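Local coordinates for chromosome-partitioning protein Spo0J (Thermus thermophilus HB27, PDB 1VZ0) that takes part in chromosome segregation, binding the centromere-like site parS and stimulating the ATPase activity of its partner Soj, at the interface of chains A and B. Numbering follows the deposited sequence. Chains: chain A/B, Chromosome-partitioning protein Spo0J.

Contact 1: the interface of chains A and B. Residues chain A 162-163, 166; chain B 50, 60, 79.
One carboxylate oxygen, OE1 of A:Glu166, takes two hydrogen bonds from the guanidinium of B:Arg79, and the pair is also a salt bridge. NE of B:Arg79 lies 2.6 Å from OE1 of A:Glu166 and approaches on the syn side, somewhat out of the carboxylate plane. NH1 of B:Arg79 lies 2.7 Å from OE1 of A:Glu166 and comes in nearly along the C-O bond; both nitrogens reach it from one face of the carboxylate. Seen from the arginine, the oxygen sits almost exactly in the guanidinium plane, and the two flat groups are turned only 25° apart. The grip is therefore side-on, with NE and one NH pointing at a single atom, and it should restrain rotation of the guanidinium. A bend at the chi3 torsion of B:Arg79 (68°) turns its tip towards the carboxylate. Below the charged end, CG of A:Glu166 rests 3.5 Å from the methyl CD1 of B:Leu50, a residue of helix 38-57. CB of A:Pro162 touches CA of B:Leu50 at 3.8 Å. Further along, CD1 of B:Leu60 meets CB of A:Glu163 at 3.4 Å, so this glutamate packs through its aliphatic root. B:Arg79 belongs to the GERR motif of ParB proteins. The patch holds helix 162-169 of one chain's HTH domain against the N-terminal domain of the other, in a dimer contact that may depend on DNA binding in solution.

Contact 2: the interface of chains A and B. Residues chain A 62, 93-95; chain B 23-24.
The carbonyl of A:Ala94 carries a valine methyl on each face of its peptide plane: CG1 of B:Val23 on one, 3.8 Å from the oxygen O of A:Ala94, and CG2 of B:Val24 on the other. Between them the backbone N of B:Val24 donates to O of A:Ala94 at 2.8 Å. This is an antiparallel beta bridge between the ParB N-terminal domains, pairing strand 91-96 of chain A with the start of strand 24-27 of chain B. The return bond runs from N of A:Ala94 to O of B:Val24, again 2.8 Å. CG2 of B:Val24 reaches the carbonyl because it stands between its own N and carbonyl carbon, with CG1 beside the N (chi1 -62°). B:Val23, the first residue modelled in its chain, buries more surface than the other residues here. Its two methyls part company: CG2 of B:Val23 meets CG2 of A:Val95 at 3.9 Å, while CG1 of B:Val23 looks towards the ring carbon CG of A:Pro62, 4.2 Å away, the valine crossing that ring at about a right angle. On the far side of the bridge, CA of A:Pro93 lies 3.4 Å from O of B:Val24.

Contact 3: the interface of chains A and B. Residues chain A 108, 112, 115, 118, 122; chain B 38-39.
Helix 38-57 of chain B brings its first turn up to chain A where helix 101-114 ends and, after a short link, helix 120-132 begins. B:Arg39 reaches into this corner, and its NH1 donates to OE1 of A:Glu122 at 2.8 Å, a hydrogen bond and salt bridge. The oxygen is met on its syn side, though the bond is tilted from both planes, which stand 52° apart. Bends at chi2 and chi3 (99° and 71°) fold the arginine towards the glutamate, whose own chain is extended beyond CG. A water joins the same pair a second way, 3.0 Å from OE1 of A:Glu122 and 2.8 Å from the backbone O of B:Arg39. Around the guanidinium, OD1 of A:Asn112 lies 3.7 Å above one face, towards the rim, and the methyl CD1 of A:Leu118 comes to 3.6 Å from CZ of B:Arg39. NE of A:Arg115 sits in plane at the edge, 3.1 Å from NH2 of B:Arg39; neither can accept, and A:Glu122 may offset the arginines' probably like charges. An alanine in place of B:Arg39 would probably leave the carboxylate of A:Glu122 without its charged mate and open a gap beside A:Leu118. The contact ties the N-terminal domain of one chain to the junction with the HTH domain of the other.

Contact 4: the interface of chains A and B. Residues chain A 39, 169-171; chain B 77, 80, 111, 114-116.
Two conserved ParB motifs of chain B, the GERR stretch with B:Gly77 and B:Arg80 and the ENxxR stretch with B:Glu111 and B:Arg115, receive A:Arg170 and A:Glu169 at the end of helix 162-169. NH1 of A:Arg170 donates to OE2 of B:Glu111 at 3.0 Å, meeting the oxygen end-on and forming a salt bridge; NH2 adds a weak bond to the same oxygen. The two planes stand 69° apart, so the carboxylate is not met flat. CD of A:Arg170 lies 3.5 Å above one face of the B:Arg80 guanidinium, near its rim. At the helix end, the backbone O of A:Glu169 hangs 3.6 Å over the centre of the B:Arg115 guanidinium, where its partial negative charge would probably ease the crowding of arginines. O of A:Glu169 also accepts from N of B:Glu116 at 3.2 Å, the donor standing 41° out of the carbonyl plane. A water links O of A:Arg170, at 2.7 Å, with O of B:Glu111, at 2.9 Å. A methionine replacing A:Arg170 would probably leave the carboxylate of B:Glu111 without its positive partner across the interface. A:Gly171 continues past O of B:Gln114, and the whole site fits the turn after helix 162-169 against the end of helix 101-114 and the start of helix 78-86.

Contact 1: the interface of chains A and B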
loop_
_atom_site.group_PDB
_atom_site.type_symbol
_atom_site.label_atom_id
_atom_site.label_comp_id
_atom_site.label_asym_id
_atom_site.label_seq_id
_atom_site.Cartn_x
_atom_site.Cartn_y
_atom_site.Cartn_z
ATOM N N PRO A 162 3.076 -19.052 1.137
ATOM C CA PRO A 162 3.700 -17.724 1.059
ATOM C C PRO A 162 4.072 -17.217 -0.336
ATOM O O PRO A 162 3.829 -16.054 -0.658
ATOM C CB PRO A 162 4.916 -17.863 1.964
ATOM C CG PRO A 162 4.413 -18.803 3.023
ATOM C CD PRO A 162 3.687 -19.856 2.210
ATOM N N GLU A 163 4.659 -18.073 -1.167
ATOM C CA GLU A 163 5.046 -17.635 -2.503
ATOM C C GLU A 163 3.860 -17.291 -3.407
ATOM O O GLU A 163 3.977 -16.457 -4.310
ATOM C CB GLU A 163 5.958 -18.670 -3.174
ATOM C CG GLU A 163 5.692 -20.110 -2.789
ATOM C CD GLU A 163 6.318 -20.507 -1.456
ATOM O OE1 GLU A 163 7.560 -20.594 -1.371
ATOM O OE2 GLU A 163 5.564 -20.736 -0.491
ATOM N N GLU A 166 2.781 -13.805 -2.359
ATOM C CA GLU A 166 3.712 -12.787 -2.856
ATOM C C GLU A 166 3.450 -12.478 -4.318
ATOM O O GLU A 166 3.523 -11.325 -4.753
ATOM C CB GLU A 166 5.162 -13.248 -2.695
ATOM C CG GLU A 166 5.719 -13.006 -1.308
ATOM C CD GLU A 166 5.797 -11.525 -0.960
ATOM O OE1 GLU A 166 5.507 -11.177 0.206
ATOM O OE2 GLU A 166 6.159 -10.718 -1.848
ATOM N N LEU B 50 7.630 -16.048 4.360
ATOM C CA LEU B 50 8.176 -16.299 3.029
ATOM C C LEU B 50 9.579 -16.875 3.193
ATOM O O LEU B 50 9.975 -17.784 2.473
ATOM C CB LEU B 50 8.262 -15.006 2.211
ATOM C CG LEU B 50 8.078 -15.103 0.689
ATOM C CD1 LEU B 50 8.848 -13.968 0.035
ATOM C CD2 LEU B 50 8.564 -16.434 0.156
ATOM N N LEU B 60 11.581 -19.059 -4.813
ATOM C CA LEU B 60 10.446 -19.327 -5.691
ATOM C C LEU B 60 10.775 -18.972 -7.142
ATOM O O LEU B 60 11.153 -19.835 -7.938
ATOM C CB LEU B 60 9.216 -18.520 -5.217
ATOM C CG LEU B 60 9.337 -17.030 -4.833
ATOM C CD1 LEU B 60 7.965 -16.381 -4.769
ATOM C CD2 LEU B 60 10.020 -16.901 -3.501
ATOM N N ARG B 79 11.461 -8.132 -1.743
ATOM C CA ARG B 79 11.024 -9.048 -0.686
ATOM C C ARG B 79 11.572 -10.451 -0.880
ATOM O O ARG B 79 11.959 -11.125 0.080
ATOM C CB ARG B 79 9.495 -9.077 -0.591
ATOM C CG ARG B 79 8.973 -8.009 0.369
ATOM C CD ARG B 79 7.454 -7.927 0.424
ATOM N NE ARG B 79 6.812 -9.091 1.035
ATOM C CZ ARG B 79 6.659 -9.290 2.344
ATOM N NH1 ARG B 79 6.053 -10.391 2.766
ATOM N NH2 ARG B 79 7.099 -8.402 3.230
#

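Contact 2: the interface of chains A and B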
loop_
_atom_site.group_PDB
_atom_site.type_symbol
_atom_site.label_atom_id
_atom_site.label_comp_id
_atom_site.label_asym_id
_atom_site.label_seq_id
_atom_site.Cartn_x
_atom_site.Cartn_y
_atom_site.Cartn_z
ATOM N N PRO A 62 -8.930 17.029 13.344
ATOM C CA PRO A 62 -8.239 16.848 14.625
ATOM C C PRO A 62 -7.590 15.477 14.698
ATOM O O PRO A 62 -7.970 14.553 13.974
ATOM C CB PRO A 62 -9.364 16.972 15.657
ATOM C CG PRO A 62 -10.375 17.849 14.965
ATOM C CD PRO A 62 -10.360 17.324 13.547
ATOM N N PRO A 93 -5.205 20.593 16.807
ATOM C CA PRO A 93 -6.547 20.272 17.297
ATOM C C PRO A 93 -6.599 18.766 17.530
ATOM O O PRO A 93 -5.952 17.999 16.814
ATOM C CB PRO A 93 -7.454 20.720 16.148
ATOM C CG PRO A 93 -6.562 20.578 14.930
ATOM C CD PRO A 93 -5.253 21.133 15.438
ATOM N N ALA A 94 -7.350 18.329 18.529
ATOM C CA ALA A 94 -7.430 16.901 18.798
ATOM C C ALA A 94 -8.695 16.528 19.540
ATOM O O ALA A 94 -9.368 17.382 20.116
ATOM C CB ALA A 94 -6.205 16.451 19.600
ATOM N N VAL A 95 -9.023 15.243 19.498
ATOM C CA VAL A 95 -10.180 14.730 20.207
ATOM C C VAL A 95 -9.629 13.677 21.147
ATOM O O VAL A 95 -8.944 12.747 20.725
ATOM C CB VAL A 95 -11.216 14.080 19.250
ATOM C CG1 VAL A 95 -12.322 13.394 20.062
ATOM C CG2 VAL A 95 -11.828 15.146 18.351
ATOM N N VAL B 23 -13.511 18.664 21.064
ATOM C CA VAL B 23 -12.251 19.070 20.355
ATOM C C VAL B 23 -11.456 20.086 21.164
ATOM O O VAL B 23 -11.976 21.130 21.543
ATOM C CB VAL B 23 -12.544 19.709 18.978
ATOM C CG1 VAL B 23 -11.251 20.146 18.323
ATOM C CG2 VAL B 23 -13.263 18.724 18.088
ATOM N N VAL B 24 -10.187 19.785 21.409
ATOM C CA VAL B 24 -9.334 20.683 22.177
ATOM C C VAL B 24 -7.996 20.901 21.493
ATOM O O VAL B 24 -7.645 20.204 20.548
ATOM C CB VAL B 24 -9.077 20.132 23.599
ATOM C CG1 VAL B 24 -10.391 20.016 24.348
ATOM C CG2 VAL B 24 -8.396 18.764 23.516
#

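Contact 3: the interface of chains A and B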
loop_
_atom_site.group_PDB
_atom_site.type_symbol
_atom_site.label_atom_id
_atom_site.label_comp_id
_atom_site.label_asym_id
_atom_site.label_seq_id
_atom_site.Cartn_x
_atom_site.Cartn_y
_atom_site.Cartn_z
ATOM N N ALA A 108 -7.107 0.937 15.131
ATOM C CA ALA A 108 -5.955 0.917 14.244
ATOM C C ALA A 108 -6.171 -0.030 13.057
ATOM O O ALA A 108 -5.928 0.336 11.912
ATOM C CB ALA A 108 -4.718 0.505 15.013
ATOM N N ASN A 112 -6.881 1.045 9.085
ATOM C CA ASN A 112 -5.953 0.529 8.092
ATOM C C ASN A 112 -6.752 -0.178 6.987
ATOM O O ASN A 112 -6.457 -0.037 5.798
ATOM C CB ASN A 112 -4.984 -0.439 8.770
ATOM C CG ASN A 112 -3.676 -0.573 8.028
ATOM O OD1 ASN A 112 -3.589 -1.280 7.026
ATOM N ND2 ASN A 112 -2.641 0.115 8.517
ATOM N N ARG A 115 -8.245 2.064 4.148
ATOM C CA ARG A 115 -7.323 2.672 3.176
ATOM C C ARG A 115 -7.408 2.152 1.727
ATOM O O ARG A 115 -7.798 1.006 1.489
ATOM C CB ARG A 115 -5.876 2.517 3.666
ATOM C CG ARG A 115 -5.574 3.186 4.993
ATOM C CD ARG A 115 -4.102 3.004 5.359
ATOM N NE ARG A 115 -3.214 3.609 4.373
ATOM C CZ ARG A 115 -2.954 4.911 4.282
ATOM N NH1 ARG A 115 -2.134 5.359 3.337
ATOM N NH2 ARG A 115 -3.494 5.763 5.144
ATOM N N LEU A 118 -4.534 -1.090 0.465
ATOM C CA LEU A 118 -4.398 -2.512 0.695
ATOM C C LEU A 118 -4.516 -3.503 -0.425
ATOM O O LEU A 118 -5.320 -3.363 -1.340
ATOM C CB LEU A 118 -5.361 -2.946 1.796
ATOM C CG LEU A 118 -4.821 -2.862 3.217
ATOM C CD1 LEU A 118 -4.465 -1.417 3.573
ATOM C CD2 LEU A 118 -5.870 -3.431 4.156
ATOM N N GLU A 122 -3.413 -8.229 2.628
ATOM C CA GLU A 122 -3.359 -7.428 3.854
ATOM C C GLU A 122 -4.750 -7.335 4.443
ATOM O O GLU A 122 -4.926 -7.382 5.655
ATOM C CB GLU A 122 -2.838 -6.024 3.571
ATOM C CG GLU A 122 -1.416 -5.986 3.044
ATOM C CD GLU A 122 -0.982 -4.577 2.699
ATOM O OE1 GLU A 122 -0.572 -3.830 3.613
ATOM O OE2 GLU A 122 -1.072 -4.216 1.508
ATOM N N PRO B 38 -0.041 -2.126 12.804
ATOM C CA PRO B 38 -0.418 -3.400 12.180
ATOM C C PRO B 38 0.124 -3.618 10.762
ATOM O O PRO B 38 0.525 -4.730 10.412
ATOM C CB PRO B 38 -1.948 -3.375 12.239
ATOM C CG PRO B 38 -2.278 -1.914 12.258
ATOM C CD PRO B 38 -1.239 -1.360 13.193
ATOM N N ARG B 39 0.148 -2.567 9.953
ATOM C CA ARG B 39 0.666 -2.679 8.591
ATOM C C ARG B 39 2.123 -3.155 8.601
ATOM O O ARG B 39 2.507 -4.062 7.857
ATOM C CB ARG B 39 0.581 -1.331 7.884
ATOM C CG ARG B 39 1.388 -1.270 6.600
ATOM C CD ARG B 39 0.522 -1.487 5.382
ATOM N NE ARG B 39 -0.349 -0.341 5.153
ATOM C CZ ARG B 39 -1.140 -0.200 4.095
ATOM N NH1 ARG B 39 -1.177 -1.136 3.155
ATOM N NH2 ARG B 39 -1.893 0.886 3.976
HETATM O O HOH W 1 1.528 -5.094 5.423
#

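Contact 4: the interface of chains A and B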
loop_
_atom_site.group_PDB
_atom_site.type_symbol
_atom_site.label_atom_id
_atom_site.label_comp_id
_atom_site.label_asym_id
_atom_site.label_seq_id
_atom_site.Cartn_x
_atom_site.Cartn_y
_atom_site.Cartn_z
ATOM N N ARG A 39 8.788 3.870 -3.799
ATOM C CA ARG A 39 7.662 3.922 -2.876
ATOM C C ARG A 39 8.011 4.760 -1.636
ATOM O O ARG A 39 7.263 5.663 -1.253
ATOM C CB ARG A 39 7.262 2.508 -2.458
ATOM C CG ARG A 39 6.314 2.470 -1.279
ATOM C CD ARG A 39 4.903 2.208 -1.720
ATOM N NE ARG A 39 4.724 0.829 -2.161
ATOM C CZ ARG A 39 3.577 0.343 -2.620
ATOM N NH1 ARG A 39 2.515 1.126 -2.700
ATOM N NH2 ARG A 39 3.487 -0.925 -2.992
ATOM N N GLU A 169 0.479 -10.241 -4.328
ATOM C CA GLU A 169 0.821 -8.886 -3.921
ATOM C C GLU A 169 1.629 -8.142 -4.980
ATOM O O GLU A 169 1.500 -6.927 -5.107
ATOM C CB GLU A 169 1.589 -8.900 -2.593
ATOM C CG GLU A 169 0.843 -9.611 -1.471
ATOM C CD GLU A 169 0.919 -8.873 -0.151
ATOM O OE1 GLU A 169 0.310 -7.789 -0.045
ATOM O OE2 GLU A 169 1.585 -9.374 0.778
ATOM N N ARG A 170 2.457 -8.868 -5.731
ATOM C CA ARG A 170 3.271 -8.245 -6.772
ATOM C C ARG A 170 2.450 -8.009 -8.035
ATOM O O ARG A 170 2.912 -7.369 -8.984
ATOM C CB ARG A 170 4.491 -9.112 -7.102
ATOM C CG ARG A 170 5.584 -9.093 -6.037
ATOM C CD ARG A 170 6.728 -10.027 -6.401
ATOM N NE ARG A 170 7.394 -9.604 -7.627
ATOM C CZ ARG A 170 8.203 -8.554 -7.712
ATOM N NH1 ARG A 170 8.761 -8.239 -8.874
ATOM N NH2 ARG A 170 8.469 -7.828 -6.633
ATOM N N GLY A 171 1.224 -8.521 -8.039
ATOM C CA GLY A 171 0.371 -8.344 -9.193
ATOM C C GLY A 171 0.705 -9.310 -10.312
ATOM O O GLY A 171 0.285 -9.113 -11.451
ATOM N N GLY B 77 12.415 -7.539 -7.106
ATOM C CA GLY B 77 12.203 -8.649 -6.188
ATOM C C GLY B 77 12.811 -8.406 -4.817
ATOM O O GLY B 77 13.443 -9.290 -4.235
ATOM N N ARG B 80 11.604 -10.886 -2.130
ATOM C CA ARG B 80 12.131 -12.195 -2.461
ATOM C C ARG B 80 13.590 -12.193 -1.983
ATOM O O ARG B 80 14.050 -13.119 -1.309
ATOM C CB ARG B 80 12.065 -12.398 -3.980
ATOM C CG ARG B 80 11.514 -13.742 -4.411
ATOM C CD ARG B 80 10.061 -13.678 -4.847
ATOM N NE ARG B 80 9.905 -13.132 -6.192
ATOM C CZ ARG B 80 8.774 -13.177 -6.896
ATOM N NH1 ARG B 80 7.682 -13.744 -6.392
ATOM N NH2 ARG B 80 8.732 -12.648 -8.111
ATOM N N GLU B 111 7.327 -1.975 -11.808
ATOM C CA GLU B 111 6.944 -3.126 -10.990
ATOM C C GLU B 111 6.088 -2.653 -9.822
ATOM O O GLU B 111 5.197 -3.353 -9.345
ATOM C CB GLU B 111 8.169 -3.888 -10.462
ATOM C CG GLU B 111 8.949 -3.193 -9.369
ATOM C CD GLU B 111 9.850 -4.145 -8.577
ATOM O OE1 GLU B 111 10.829 -3.662 -7.973
ATOM O OE2 GLU B 111 9.579 -5.366 -8.542
ATOM N N GLN B 114 2.439 -2.164 -10.704
ATOM C CA GLN B 114 1.708 -3.392 -10.979
ATOM C C GLN B 114 1.143 -4.049 -9.721
ATOM O O GLN B 114 0.214 -4.863 -9.795
ATOM C CB GLN B 114 2.618 -4.395 -11.690
ATOM C CG GLN B 114 3.047 -3.978 -13.088
ATOM C CD GLN B 114 3.843 -5.065 -13.792
ATOM O OE1 GLN B 114 3.421 -6.222 -13.841
ATOM N NE2 GLN B 114 4.996 -4.697 -14.343
ATOM N N ARG B 115 1.712 -3.698 -8.573
ATOM C CA ARG B 115 1.290 -4.261 -7.295
ATOM C C ARG B 115 -0.175 -4.018 -6.961
ATOM O O ARG B 115 -0.761 -3.019 -7.364
ATOM C CB ARG B 115 2.155 -3.703 -6.165
ATOM C CG ARG B 115 3.636 -3.941 -6.337
ATOM C CD ARG B 115 4.407 -3.324 -5.193
ATOM N NE ARG B 115 3.927 -3.838 -3.915
ATOM C CZ ARG B 115 4.194 -5.053 -3.433
ATOM N NH1 ARG B 115 3.693 -5.421 -2.262
ATOM N NH2 ARG B 115 4.977 -5.890 -4.099
ATOM N N GLU B 116 -0.758 -4.955 -6.221
ATOM C CA GLU B 116 -2.146 -4.868 -5.788
ATOM C C GLU B 116 -2.223 -3.830 -4.668
ATOM O O GLU B 116 -3.291 -3.518 -4.146
ATOM C CB GLU B 116 -2.606 -6.230 -5.268
ATOM C CG GLU B 116 -3.019 -7.198 -6.348
ATOM C CD GLU B 116 -4.412 -6.904 -6.867
ATOM O OE1 GLU B 116 -4.621 -5.818 -7.452
ATOM O OE2 GLU B 116 -5.303 -7.757 -6.679
HETATM O O HOH W 2 5.274 -6.156 -8.813
#

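Contacts 1 and 4 are neighbours, their C-alpha centres about 11 Å apart, and share helix 162-169 of chain A and helix 78-86 of chain B. Contact 3 lies about 19 Å from contact 1 and 17 Å from contact 4; helix 38-57 of chain B serves contacts 1 and 3. B:Arg39 with A:Arg115 (contact 3) recurs as A:Arg39 with B:Arg115 (contact 4) by two-fold symmetry. Contact 2 stands apart, about 42 Å from contact 1 and 24 Å from contact 3. Contacts 1, 3 and 4 join HTH regions to opposite N-terminal domains; contact 2 pairs N-terminal strands. The probable C-terminal dimerisation region is absent here.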